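Local coordinates for protein predicted component of a thermophile-specific DNA repair system, contains a RAMP domain (Methanopyrus kandleri, PDB 4N0L) that is a Csm3 protein of a type III-A CRISPR system with an RRM-like fold, binds CRISPR RNA and zinc, and is probably an RNA-cleaving subunit of its effector complex, at residues A288-P293 with E317-A322. Residues are numbered along the deposited sequence; the frame is centred on the assembly and turned at random.
Sequences AGEGFP and EIVIRA
Glu290 reaches from one strand to the backbone of another that belongs to a different sheet, where its carboxylate takes the place that a strand carbonyl usually fills. Val319 N donates to Glu290 OE2 over 2.9 Å at 163°, coming from well above the carboxylate plane. The first torsion of Glu290 sets CG beside its own backbone N, and the chain runs extended from there. On the way CG passes 3.3 Å from Glu317 O, while CB rests against Val319 CG2. On an edge strand, the amides that face outward have no neighbouring strand to accept them; here Glu290 accepts that of Val319.

Val319 is the apolar wedge between the strands. With CG1 anti to the backbone N (chi1 171°), both methyls meet Phe292 CB, CG2 at 4.0 Å; CG2 also touches Glu290, and CG1 also lies 4.1 Å from Phe292 CD1 and sits 3.6 Å above the Arg321 guanidinium plane, offset toward its rim. Phe292 and Val319 cross at about a right angle. Arg321 slides past Phe292 in the opposite direction, bringing NH1 to the ring edge, with the two planes 72° apart. The same NH1 stands 3.0 Å from Gly291 O. A salt bridge from NE to Asp297, in helix 295-300, helps to fix the guanidinium, and Glu290 may add a weaker electrostatic pull.

The contact joins two sheets: strand 318-321 edges the main antiparallel sheet beside strand 268-278, where Glu317 and Ile318 form a classic beta bulge opposite Ala277, whereas strand 290-292 pairs with 314-316. The strand segments run obliquely to each other, and Phe292 also packs on Ala273, Ala274 and Cys276 of strand 268-278, tying the two-stranded ribbon to the margin of the RRM-like sheet.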
ATOM      1  N   ALA A 288      11.440  19.278 -19.731  1.00 92.55           N
ATOM      2  CA  ALA A 288      11.521  17.981 -20.395  1.00 91.50           C
ATOM      3  C   ALA A 288      10.381  17.099 -19.896  1.00 87.93           C
ATOM      4  O   ALA A 288      10.601  16.046 -19.299  1.00 87.90           O
ATOM      5  CB  ALA A 288      12.862  17.324 -20.130  1.00 91.86           C
ATOM      6  N   GLY A 289       9.157  17.542 -20.164  1.00 82.66           N
ATOM      7  CA  GLY A 289       7.984  16.988 -19.525  1.00 74.83           C
ATOM      8  C   GLY A 289       7.089  16.091 -20.346  1.00 67.96           C
ATOM      9  O   GLY A 289       6.778  16.385 -21.499  1.00 69.05           O
ATOM     10  N   GLU A 290       6.680  14.983 -19.744  1.00 59.63           N
ATOM     11  CA  GLU A 290       5.628  14.153 -20.303  1.00 51.12           C
ATOM     12  C   GLU A 290       4.390  14.401 -19.453  1.00 44.41           C
ATOM     13  O   GLU A 290       4.441  14.266 -18.232  1.00 45.01           O
ATOM     14  CB  GLU A 290       6.011  12.671 -20.316  1.00 51.67           C
ATOM     15  CG  GLU A 290       7.412  12.387 -20.831  1.00 52.23           C
ATOM     16  CD  GLU A 290       7.593  10.943 -21.262  1.00 55.50           C
ATOM     17  OE1 GLU A 290       8.635  10.630 -21.872  1.00 58.76           O
ATOM     18  OE2 GLU A 290       6.690  10.121 -20.994  1.00 56.93           O
ATOM     19  N   GLY A 291       3.286  14.779 -20.086  1.00 38.01           N
ATOM     20  CA  GLY A 291       2.075  15.065 -19.342  1.00 30.33           C
ATOM     21  C   GLY A 291       1.142  13.875 -19.229  1.00 33.34           C
ATOM     22  O   GLY A 291       1.110  13.007 -20.104  1.00 30.69           O
ATOM     23  N   PHE A 292       0.384  13.840 -18.136  1.00 33.67           N
ATOM     24  CA  PHE A 292      -0.617  12.806 -17.918  1.00 31.85           C
ATOM     25  C   PHE A 292      -1.623  13.245 -16.861  1.00 30.64           C
ATOM     26  O   PHE A 292      -1.239  13.784 -15.822  1.00 27.83           O
ATOM     27  CB  PHE A 292       0.040  11.487 -17.496  1.00 29.68           C
ATOM     28  CG  PHE A 292      -0.917  10.330 -17.426  1.00 27.35           C
ATOM     29  CD1 PHE A 292      -1.232   9.607 -18.567  1.00 27.34           C
ATOM     30  CD2 PHE A 292      -1.507   9.968 -16.226  1.00 24.73           C
ATOM     31  CE1 PHE A 292      -2.118   8.543 -18.513  1.00 23.16           C
ATOM     32  CE2 PHE A 292      -2.393   8.906 -16.165  1.00 27.05           C
ATOM     33  CZ  PHE A 292      -2.700   8.194 -17.311  1.00 24.53           C
ATOM     34  N   PRO A 293      -2.919  13.014 -17.124  1.00 25.81           N
ATOM     35  CA  PRO A 293      -3.403  12.472 -18.396  1.00 26.66           C
ATOM     36  C   PRO A 293      -3.645  13.562 -19.438  1.00 30.37           C
ATOM     37  O   PRO A 293      -4.228  14.600 -19.124  1.00 35.66           O
ATOM     38  CB  PRO A 293      -4.716  11.798 -18.000  1.00 28.92           C
ATOM     39  CG  PRO A 293      -5.222  12.643 -16.882  1.00 30.32           C
ATOM     40  CD  PRO A 293      -3.999  13.112 -16.125  1.00 26.65           C
ATOM     41  N   GLU A 317       8.610  13.477 -15.530  1.00 41.36           N
ATOM     42  CA  GLU A 317       9.813  13.253 -16.315  1.00 39.39           C
ATOM     43  C   GLU A 317       9.555  12.161 -17.340  1.00 39.09           C
ATOM     44  O   GLU A 317       9.833  12.327 -18.527  1.00 44.03           O
ATOM     45  CB  GLU A 317      10.988  12.876 -15.415  1.00 41.92           C
ATOM     46  CG  GLU A 317      12.285  12.627 -16.162  1.00 43.55           C
ATOM     47  CD  GLU A 317      13.440  12.327 -15.230  1.00 48.94           C
ATOM     48  OE1 GLU A 317      14.525  11.960 -15.727  1.00 55.08           O
ATOM     49  OE2 GLU A 317      13.262  12.460 -14.000  1.00 45.53           O
ATOM     50  N   ILE A 318       9.013  11.045 -16.869  1.00 39.52           N
ATOM     51  CA  ILE A 318       8.695   9.913 -17.727  1.00 39.74           C
ATOM     52  C   ILE A 318       7.357   9.311 -17.319  1.00 38.74           C
ATOM     53  O   ILE A 318       7.115   9.059 -16.139  1.00 40.38           O
ATOM     54  CB  ILE A 318       9.794   8.835 -17.672  1.00 43.04           C
ATOM     55  CG1 ILE A 318      11.055   9.326 -18.387  1.00 51.09           C
ATOM     56  CG2 ILE A 318       9.310   7.538 -18.297  1.00 40.93           C
ATOM     57  CD1 ILE A 318      12.206   8.347 -18.352  1.00 56.95           C
ATOM     58  N   VAL A 319       6.488   9.093 -18.300  1.00 36.45           N
ATOM     59  CA  VAL A 319       5.190   8.475 -18.056  1.00 29.48           C
ATOM     60  C   VAL A 319       5.124   7.101 -18.710  1.00 32.28           C
ATOM     61  O   VAL A 319       5.250   6.981 -19.929  1.00 38.72           O
ATOM     62  CB  VAL A 319       4.036   9.349 -18.591  1.00 29.44           C
ATOM     63  CG1 VAL A 319       2.714   8.591 -18.530  1.00 30.72           C
ATOM     64  CG2 VAL A 319       3.948  10.656 -17.813  1.00 26.84           C
ATOM     65  N   ILE A 320       4.943   6.066 -17.896  1.00 27.25           N
ATOM     66  CA  ILE A 320       4.782   4.713 -18.416  1.00 23.47           C
ATOM     67  C   ILE A 320       3.303   4.351 -18.459  1.00 30.05           C
ATOM     68  O   ILE A 320       2.676   4.146 -17.420  1.00 32.98           O
ATOM     69  CB  ILE A 320       5.522   3.669 -17.559  1.00 29.97           C
ATOM     70  CG1 ILE A 320       6.974   4.090 -17.319  1.00 39.16           C
ATOM     71  CG2 ILE A 320       5.445   2.295 -18.216  1.00 22.16           C
ATOM     72  CD1 ILE A 320       7.781   4.234 -18.586  1.00 47.58           C
ATOM     73  N   ARG A 321       2.751   4.261 -19.664  1.00 25.09           N
ATOM     74  CA  ARG A 321       1.337   3.962 -19.839  1.00 22.68           C
ATOM     75  C   ARG A 321       1.123   2.474 -20.049  1.00 25.09           C
ATOM     76  O   ARG A 321       2.001   1.781 -20.565  1.00 29.42           O
ATOM     77  CB  ARG A 321       0.760   4.734 -21.029  1.00 27.57           C
ATOM     78  CG  ARG A 321       0.769   6.242 -20.868  1.00 28.42           C
ATOM     79  CD  ARG A 321       0.524   6.939 -22.197  1.00 24.29           C
ATOM     80  NE  ARG A 321       0.236   8.357 -22.008  1.00 25.25           N
ATOM     81  CZ  ARG A 321       1.167   9.303 -21.950  1.00 26.55           C
ATOM     82  NH1 ARG A 321       0.822  10.571 -21.771  1.00 28.48           N
ATOM     83  NH2 ARG A 321       2.447   8.977 -22.063  1.00 28.70           N
ATOM     84  N   ALA A 322      -0.035   1.982 -19.627  1.00 23.48           N
ATOM     85  CA  ALA A 322      -0.439   0.615 -19.930  1.00 30.88           C
ATOM     86  C   ALA A 322      -0.448   0.444 -21.443  1.00 39.35           C
ATOM     87  O   ALA A 322      -0.086  -0.608 -21.974  1.00 37.60           O
ATOM     88  CB  ALA A 322      -1.804   0.312 -19.343  1.00 25.66           C
TER